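Local coordinates for diol-dehydratase (Roseburia inulinivorans, PDB 5I2A), which probably catalyses the dehydration of 1,2-propanediol without vitamin B12, as a lyase of the glycyl radical enzyme family, at residues D125-W128 with K129-T133; N434-G437 with C438-Q442; F486-F489 with D490-M493. All coordinates share one frame; numbering follows the deposited sequence.

Following the chain from the N terminus, the three interactions come in series. Each lies within one continuous stretch, and none nests in or crosses another. Interaction 1 (125-133) closes the turn between helix 115-125 and helix 133-139, its centre about 26 Å from the centre of the chain. Interaction 2 (434-442) closes a buried hairpin between strands 434-436 and 440-442, beside a bound 1,2-ethanediol. Interaction 3 (486-493) starts the long helix 489-521 and packs toward helices 459-467, 558-574 and 661-678. Interactions 1 and 3 are far apart, with centres about 50 Å from each other. Interaction 2 is the most central, and its nearest atoms are about 19 Å from interaction 1 and 24 Å from interaction 3.

Interaction 1 (D125-W128 with K129-T133)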
loop_
_atom_site.group_PDB
_atom_site.type_symbol
_atom_site.label_atom_id
_atom_site.label_comp_id
_atom_site.label_asym_id
_atom_site.label_seq_id
_atom_site.Cartn_x
_atom_site.Cartn_y
_atom_site.Cartn_z
ATOM N N ASP A 125 14.075 19.900 -3.842
ATOM C CA ASP A 125 14.455 18.517 -3.566
ATOM C C ASP A 125 14.355 18.158 -2.077
ATOM O O ASP A 125 14.106 17.004 -1.730
ATOM C CB ASP A 125 15.889 18.230 -4.010
ATOM C CG ASP A 125 16.077 18.228 -5.523
ATOM O OD1 ASP A 125 15.100 18.164 -6.286
ATOM O OD2 ASP A 125 17.245 18.286 -5.940
ATOM N N ALA A 126 14.592 19.137 -1.205
ATOM C CA ALA A 126 14.667 18.867 0.224
ATOM C C ALA A 126 13.398 18.188 0.719
ATOM O O ALA A 126 13.441 17.369 1.619
ATOM C CB ALA A 126 14.924 20.156 1.008
ATOM N N TYR A 127 12.276 18.531 0.106
ATOM C CA TYR A 127 11.002 17.925 0.432
ATOM C C TYR A 127 10.972 16.409 0.203
ATOM O O TYR A 127 10.276 15.686 0.914
ATOM C CB TYR A 127 9.886 18.569 -0.390
ATOM C CG TYR A 127 8.532 17.966 -0.082
ATOM C CD1 TYR A 127 7.852 18.301 1.085
ATOM C CD2 TYR A 127 7.956 17.043 -0.937
ATOM C CE1 TYR A 127 6.621 17.742 1.379
ATOM C CE2 TYR A 127 6.741 16.477 -0.653
ATOM C CZ TYR A 127 6.073 16.836 0.504
ATOM O OH TYR A 127 4.858 16.281 0.765
ATOM N N TRP A 128 11.719 15.944 -0.798
ATOM C CA TRP A 128 11.620 14.562 -1.259
ATOM C C TRP A 128 12.537 13.621 -0.501
ATOM O O TRP A 128 12.467 12.409 -0.681
ATOM C CB TRP A 128 11.880 14.491 -2.780
ATOM C CG TRP A 128 10.716 15.109 -3.469
ATOM C CD1 TRP A 128 10.596 16.412 -3.874
ATOM C CD2 TRP A 128 9.456 14.484 -3.748
ATOM N NE1 TRP A 128 9.353 16.623 -4.403
ATOM C CE2 TRP A 128 8.631 15.456 -4.337
ATOM C CE3 TRP A 128 8.951 13.190 -3.564
ATOM C CZ2 TRP A 128 7.333 15.182 -4.747
ATOM C CZ3 TRP A 128 7.667 12.917 -3.972
ATOM C CH2 TRP A 128 6.868 13.911 -4.561
ATOM N N LYS A 129 13.375 14.179 0.367
ATOM C CA LYS A 129 14.222 13.362 1.230
ATOM C C LYS A 129 13.345 12.411 2.040
ATOM O O LYS A 129 12.416 12.839 2.697
ATOM C CB LYS A 129 15.061 14.236 2.159
ATOM C CG LYS A 129 15.948 13.456 3.110
ATOM C CD LYS A 129 16.978 12.651 2.348
ATOM C CE LYS A 129 18.021 12.049 3.293
ATOM N NZ LYS A 129 19.076 11.301 2.549
ATOM N N GLY A 130 13.626 11.118 1.963
ATOM C CA GLY A 130 12.794 10.135 2.629
ATOM C C GLY A 130 11.438 9.876 1.981
ATOM O O GLY A 130 10.592 9.229 2.582
ATOM N N LYS A 131 11.218 10.361 0.763
ATOM C CA LYS A 131 9.940 10.129 0.095
ATOM C C LYS A 131 10.083 9.535 -1.307
ATOM O O LYS A 131 9.091 9.420 -2.031
ATOM C CB LYS A 131 9.136 11.437 -0.017
ATOM C CG LYS A 131 8.825 12.153 1.299
ATOM C CD LYS A 131 7.894 13.358 1.048
ATOM C CE LYS A 131 7.510 14.063 2.333
ATOM N NZ LYS A 131 8.704 14.604 3.043
ATOM N N THR A 132 11.305 9.200 -1.712
ATOM C CA THR A 132 11.545 8.788 -3.095
ATOM C C THR A 132 11.273 7.294 -3.288
ATOM O O THR A 132 11.351 6.512 -2.333
ATOM C CB THR A 132 12.995 9.079 -3.527
ATOM O OG1 THR A 132 13.884 8.318 -2.704
ATOM C CG2 THR A 132 13.331 10.556 -3.383
ATOM N N THR A 133 10.983 6.893 -4.523
ATOM C CA THR A 133 10.866 5.477 -4.818
ATOM C C THR A 133 12.200 4.798 -4.581
ATOM O O THR A 133 12.245 3.686 -4.066
ATOM C CB THR A 133 10.401 5.206 -6.268
ATOM O OG1 THR A 133 11.297 5.828 -7.201
ATOM C CG2 THR A 133 8.987 5.722 -6.475
#
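Lys131 NZ is gripped twice by Tyr127. It donates to Tyr127 O at 2.9 Å, with a C=O...N angle of 165°. It also lies over one face of the phenol ring, 4.2 Å from the Tyr127 ring centroid, in a cation-pi contact. Lys131 CE covers the same face, offset toward the rim and 3.6 Å from Tyr127 CZ. The lysine chain is extended until a bend at its last torsion (chi4 61°), which turns the amine back to the carbonyl. Tyr127 OH is hydrogen-bonded to Glu45.

Residues 128-131 form a type II beta turn. Lys131 N donates to Trp128 O at 2.8 Å, from above the carbonyl plane. Gly130 takes the third position with positive phi (74°), as is common in this turn. The turn joins helix 115-125 to helix 133-139. Thr132 is the N-cap of the second helix: its side chain caps a backbone N just beyond Thr133, and OG1 is also hydrogen-bonded to the Glu135 carboxylate. Thr132 CG2 lies 3.4 Å from Trp128 O. Lys131 CB approaches Trp128 CE3 obliquely at 4.0 Å. The indole turns inward toward helix 32-43, where Trp128 NE1 is hydrogen-bonded to Thr38. Lys129 leads outward to a salt bridge with Glu94.

Interaction 2 (N434-G437 with C438-Q442); sequences NIIG and CVEPQ. With EDO (1,2-ethanediol), chain C.
Asn434 and Gln442 form a hydrogen-bonded antiparallel pair: Gln442 N donates to Asn434 O at 3.0 Å, and Asn434 N donates to Gln442 O. Ile436 and Glu440 form the next such pair. Ile436 N reaches Glu440 O at 2.6 Å, and Glu440 N returns to Ile436 O at 3.2 Å. The two pairs give strands 434-436 and 440-442 four backbone hydrogen bonds. Ile435 and Pro441 lie between them as a non-hydrogen-bonded pair. There Ile435 CD1 rests against Pro441 CB at 4.0 Å.

This is a buried beta hairpin with Gly437, Cys438 and Val439 at its tip. Its position and sequence are consistent with the cysteine loop of glycyl radical enzymes. The Glu440 side chain bends at chi2 (102°) and folds back under the tip. Its OE1 accepts from Cys438 N at 2.9 Å and from Val439 N at 2.8 Å. Both donors come from the same face of the carboxylate plane, one on the syn side and one on the anti side. The other oxygen, Glu440 OE2, accepts from O1 of the bound 1,2-ethanediol at 2.6 Å. This diol probably comes from the crystallisation liquor. It is also hydrogen-bonded to His166, His283, Ser284 and Asp452. Gly437 has positive phi, and a CB there would clash with diol O1. Gly437 N is hydrogen-bonded to Ser286 and Gly437 O to Asn346.

Ile436 CD1 packs against the Gln442 amide, 3.3 Å from Gln442 OE1. That amide is satisfied by Thr168 N at OE1 and by His451 at NE2. Asn434 ND2 is hydrogen-bonded to Thr168 OG1, and Cys438 O accepts from Tyr411 OH.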
loop_
_atom_site.group_PDB
_atom_site.type_symbol
_atom_site.label_atom_id
_atom_site.label_comp_id
_atom_site.label_asym_id
_atom_site.label_seq_id
_atom_site.Cartn_x
_atom_site.Cartn_y
_atom_site.Cartn_z
ATOM N N ASN A 434 4.072 -4.298 -31.553
ATOM C CA ASN A 434 5.142 -3.420 -31.998
ATOM C C ASN A 434 6.340 -3.584 -31.073
ATOM O O ASN A 434 6.334 -4.442 -30.184
ATOM C CB ASN A 434 4.681 -1.962 -32.092
ATOM C CG ASN A 434 4.186 -1.403 -30.774
ATOM O OD1 ASN A 434 2.989 -1.245 -30.569
ATOM N ND2 ASN A 434 5.114 -1.053 -29.890
ATOM N N ILE A 435 7.372 -2.791 -31.304
ATOM C CA ILE A 435 8.592 -2.889 -30.522
ATOM C C ILE A 435 8.639 -1.754 -29.487
ATOM O O ILE A 435 8.202 -0.641 -29.746
ATOM C CB ILE A 435 9.845 -2.861 -31.427
ATOM C CG1 ILE A 435 9.890 -4.105 -32.328
ATOM C CG2 ILE A 435 11.139 -2.768 -30.605
ATOM C CD1 ILE A 435 9.924 -5.457 -31.573
ATOM N N ILE A 436 9.128 -2.078 -28.299
ATOM C CA ILE A 436 9.348 -1.116 -27.239
ATOM C C ILE A 436 10.829 -0.812 -27.165
ATOM O O ILE A 436 11.638 -1.738 -27.152
ATOM C CB ILE A 436 8.893 -1.667 -25.863
ATOM C CG1 ILE A 436 7.392 -2.023 -25.877
ATOM C CG2 ILE A 436 9.284 -0.703 -24.730
ATOM C CD1 ILE A 436 6.453 -0.844 -26.080
ATOM N N GLY A 437 11.184 0.472 -27.083
ATOM C CA GLY A 437 12.558 0.857 -26.816
ATOM C C GLY A 437 13.561 0.385 -27.865
ATOM O O GLY A 437 13.582 0.897 -28.980
ATOM N N CYS A 438 14.388 -0.589 -27.499
ATOM C CA CYS A 438 15.414 -1.118 -28.394
ATOM C C CYS A 438 14.904 -2.292 -29.250
ATOM O O CYS A 438 14.841 -2.180 -30.467
ATOM C CB CYS A 438 16.644 -1.558 -27.598
ATOM S SG CYS A 438 17.604 -0.175 -26.881
ATOM N N VAL A 439 14.549 -3.411 -28.616
ATOM C CA VAL A 439 14.175 -4.619 -29.354
ATOM C C VAL A 439 13.061 -5.432 -28.674
ATOM O O VAL A 439 12.859 -6.604 -28.995
ATOM C CB VAL A 439 15.379 -5.555 -29.551
ATOM C CG1 VAL A 439 16.474 -4.906 -30.398
ATOM C CG2 VAL A 439 15.921 -6.011 -28.219
ATOM N N GLU A 440 12.329 -4.806 -27.757
ATOM C CA GLU A 440 11.423 -5.549 -26.884
ATOM C C GLU A 440 9.980 -5.571 -27.410
ATOM O O GLU A 440 9.316 -4.554 -27.451
ATOM C CB GLU A 440 11.467 -4.961 -25.461
ATOM C CG GLU A 440 12.883 -4.761 -24.917
ATOM C CD GLU A 440 13.346 -3.310 -24.988
ATOM O OE1 GLU A 440 14.195 -2.983 -25.841
ATOM O OE2 GLU A 440 12.878 -2.507 -24.168
ATOM N N PRO A 441 9.494 -6.743 -27.821
ATOM C CA PRO A 441 8.155 -6.787 -28.423
ATOM C C PRO A 441 7.025 -6.781 -27.396
ATOM O O PRO A 441 7.186 -7.283 -26.286
ATOM C CB PRO A 441 8.174 -8.103 -29.212
ATOM C CG PRO A 441 9.164 -8.949 -28.526
ATOM C CD PRO A 441 10.185 -8.040 -27.883
ATOM N N GLN A 442 5.884 -6.218 -27.758
ATOM C CA GLN A 442 4.792 -6.150 -26.811
ATOM C C GLN A 442 3.465 -6.054 -27.565
ATOM O O GLN A 442 3.411 -5.550 -28.693
ATOM C CB GLN A 442 4.975 -4.937 -25.913
ATOM C CG GLN A 442 3.764 -4.385 -25.318
ATOM C CD GLN A 442 3.950 -3.048 -24.640
ATOM O OE1 GLN A 442 3.485 -2.005 -25.111
ATOM N NE2 GLN A 442 4.726 -3.068 -23.574
HETATM C C1 EDO C . 15.462 -0.168 -24.007
HETATM O O1 EDO C . 14.037 -0.149 -23.976
HETATM C C2 EDO C . 15.956 1.109 -23.320
HETATM O O2 EDO C . 15.683 1.100 -21.904
#

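Interaction 3 (F486-F489 with D490-M493); sequences FQSF and DEFM
Glu491 OE2 accepts from Gln487 N at 3.1 Å, in a nearly straight bond (N-H...O 166°). The donor comes from above the carboxylate plane. The glutamate chain is extended beyond CG and runs back along the loop, beside the Gln487 side chain. The other main polar contact is an N-cap. Ser488 OG accepts from Glu491 N at 3.3 Å, with chi1 (66°) setting the hydroxyl between the backbone N and the carbonyl carbon. Phe492 N donates weakly to Ser488 O, and Met493 N then donates to Phe489 O at 2.9 Å. Were Glu491 an alanine, Gln487 N would probably lose its carboxylate acceptor, and the loop before the helix would be freer to move.

The Phe486 ring has Glu491 O over the centre of one face, and its plane is nearly perpendicular to the Glu491 carboxylate.

The apolar contacts pair Phe486 with Phe492 and Phe489 with Met493. Phe486 CD2 meets Phe492 CD2 at 4.1 Å. Phe489 CZ packs on Met493 CG at 3.4 Å. The sulfur, Met493 SD, makes an oblique Met-aromatic contact, 5.0 Å from the Phe489 ring centroid.

The start of helix 489-521 lies among three other helices. Phe486 and Phe492 pack on helix 459-467, where Phe492 meets Phe466 edge-to-face. Phe489 and Met493 reach helices 558-574 and 661-678.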
loop_
_atom_site.group_PDB
_atom_site.type_symbol
_atom_site.label_atom_id
_atom_site.label_comp_id
_atom_site.label_asym_id
_atom_site.label_seq_id
_atom_site.Cartn_x
_atom_site.Cartn_y
_atom_site.Cartn_z
ATOM N N PHE A 486 38.365 -28.923 -10.223
ATOM C CA PHE A 486 37.405 -29.482 -11.181
ATOM C C PHE A 486 38.073 -30.526 -12.064
ATOM O O PHE A 486 39.142 -30.280 -12.611
ATOM C CB PHE A 486 36.789 -28.379 -12.041
ATOM C CG PHE A 486 35.925 -27.419 -11.267
ATOM C CD1 PHE A 486 35.098 -27.875 -10.250
ATOM C CD2 PHE A 486 35.944 -26.070 -11.549
ATOM C CE1 PHE A 486 34.305 -26.999 -9.527
ATOM C CE2 PHE A 486 35.152 -25.185 -10.820
ATOM C CZ PHE A 486 34.337 -25.659 -9.806
ATOM N N GLN A 487 37.436 -31.683 -12.209
ATOM C CA GLN A 487 38.052 -32.808 -12.914
ATOM C C GLN A 487 37.618 -32.914 -14.368
ATOM O O GLN A 487 38.201 -33.673 -15.137
ATOM C CB GLN A 487 37.730 -34.126 -12.203
ATOM C CG GLN A 487 38.190 -34.191 -10.753
ATOM C CD GLN A 487 39.698 -34.289 -10.610
ATOM O OE1 GLN A 487 40.340 -35.119 -11.254
ATOM N NE2 GLN A 487 40.271 -33.441 -9.763
ATOM N N SER A 488 36.584 -32.176 -14.746
ATOM C CA SER A 488 36.079 -32.243 -16.115
ATOM C C SER A 488 35.478 -30.918 -16.535
ATOM O O SER A 488 35.165 -30.080 -15.685
ATOM C CB SER A 488 35.028 -33.335 -16.251
ATOM O OG SER A 488 33.878 -33.000 -15.491
ATOM N N PHE A 489 35.293 -30.735 -17.839
ATOM C CA PHE A 489 34.660 -29.518 -18.324
ATOM C C PHE A 489 33.226 -29.424 -17.810
ATOM O O PHE A 489 32.777 -28.353 -17.442
ATOM C CB PHE A 489 34.675 -29.447 -19.842
ATOM C CG PHE A 489 33.935 -28.271 -20.384
ATOM C CD1 PHE A 489 34.412 -26.983 -20.175
ATOM C CD2 PHE A 489 32.753 -28.445 -21.083
ATOM C CE1 PHE A 489 33.735 -25.894 -20.665
ATOM C CE2 PHE A 489 32.059 -27.358 -21.579
ATOM C CZ PHE A 489 32.549 -26.078 -21.370
ATOM N N ASP A 490 32.521 -30.553 -17.770
ATOM C CA ASP A 490 31.167 -30.574 -17.231
ATOM C C ASP A 490 31.094 -30.021 -15.801
ATOM O O ASP A 490 30.114 -29.388 -15.442
ATOM C CB ASP A 490 30.589 -31.989 -17.258
ATOM C CG ASP A 490 30.269 -32.458 -18.660
ATOM O OD1 ASP A 490 30.303 -31.626 -19.583
ATOM O OD2 ASP A 490 29.977 -33.654 -18.839
ATOM N N GLU A 491 32.123 -30.265 -14.992
ATOM C CA GLU A 491 32.146 -29.761 -13.617
ATOM C C GLU A 491 32.315 -28.246 -13.571
ATOM O O GLU A 491 31.708 -27.566 -12.741
ATOM C CB GLU A 491 33.263 -30.418 -12.806
ATOM C CG GLU A 491 32.897 -31.771 -12.207
ATOM C CD GLU A 491 34.045 -32.380 -11.418
ATOM O OE1 GLU A 491 34.261 -33.599 -11.542
ATOM O OE2 GLU A 491 34.732 -31.639 -10.682
ATOM N N PHE A 492 33.161 -27.727 -14.449
ATOM C CA PHE A 492 33.312 -26.286 -14.585
ATOM C C PHE A 492 31.981 -25.679 -15.032
ATOM O O PHE A 492 31.535 -24.702 -14.457
ATOM C CB PHE A 492 34.426 -25.944 -15.575
ATOM C CG PHE A 492 34.755 -24.468 -15.647
ATOM C CD1 PHE A 492 33.946 -23.593 -16.362
ATOM C CD2 PHE A 492 35.885 -23.968 -15.030
ATOM C CE1 PHE A 492 34.238 -22.242 -16.430
ATOM C CE2 PHE A 492 36.197 -22.621 -15.103
ATOM C CZ PHE A 492 35.365 -21.755 -15.802
ATOM N N MET A 493 31.362 -26.265 -16.058
ATOM C CA MET A 493 30.091 -25.765 -16.598
ATOM C C MET A 493 29.020 -25.701 -15.533
ATOM O O MET A 493 28.270 -24.733 -15.458
ATOM C CB MET A 493 29.586 -26.646 -17.747
ATOM C CG MET A 493 29.948 -26.154 -19.123
ATOM S SD MET A 493 29.201 -24.572 -19.542
ATOM C CE MET A 493 28.035 -25.018 -20.808
#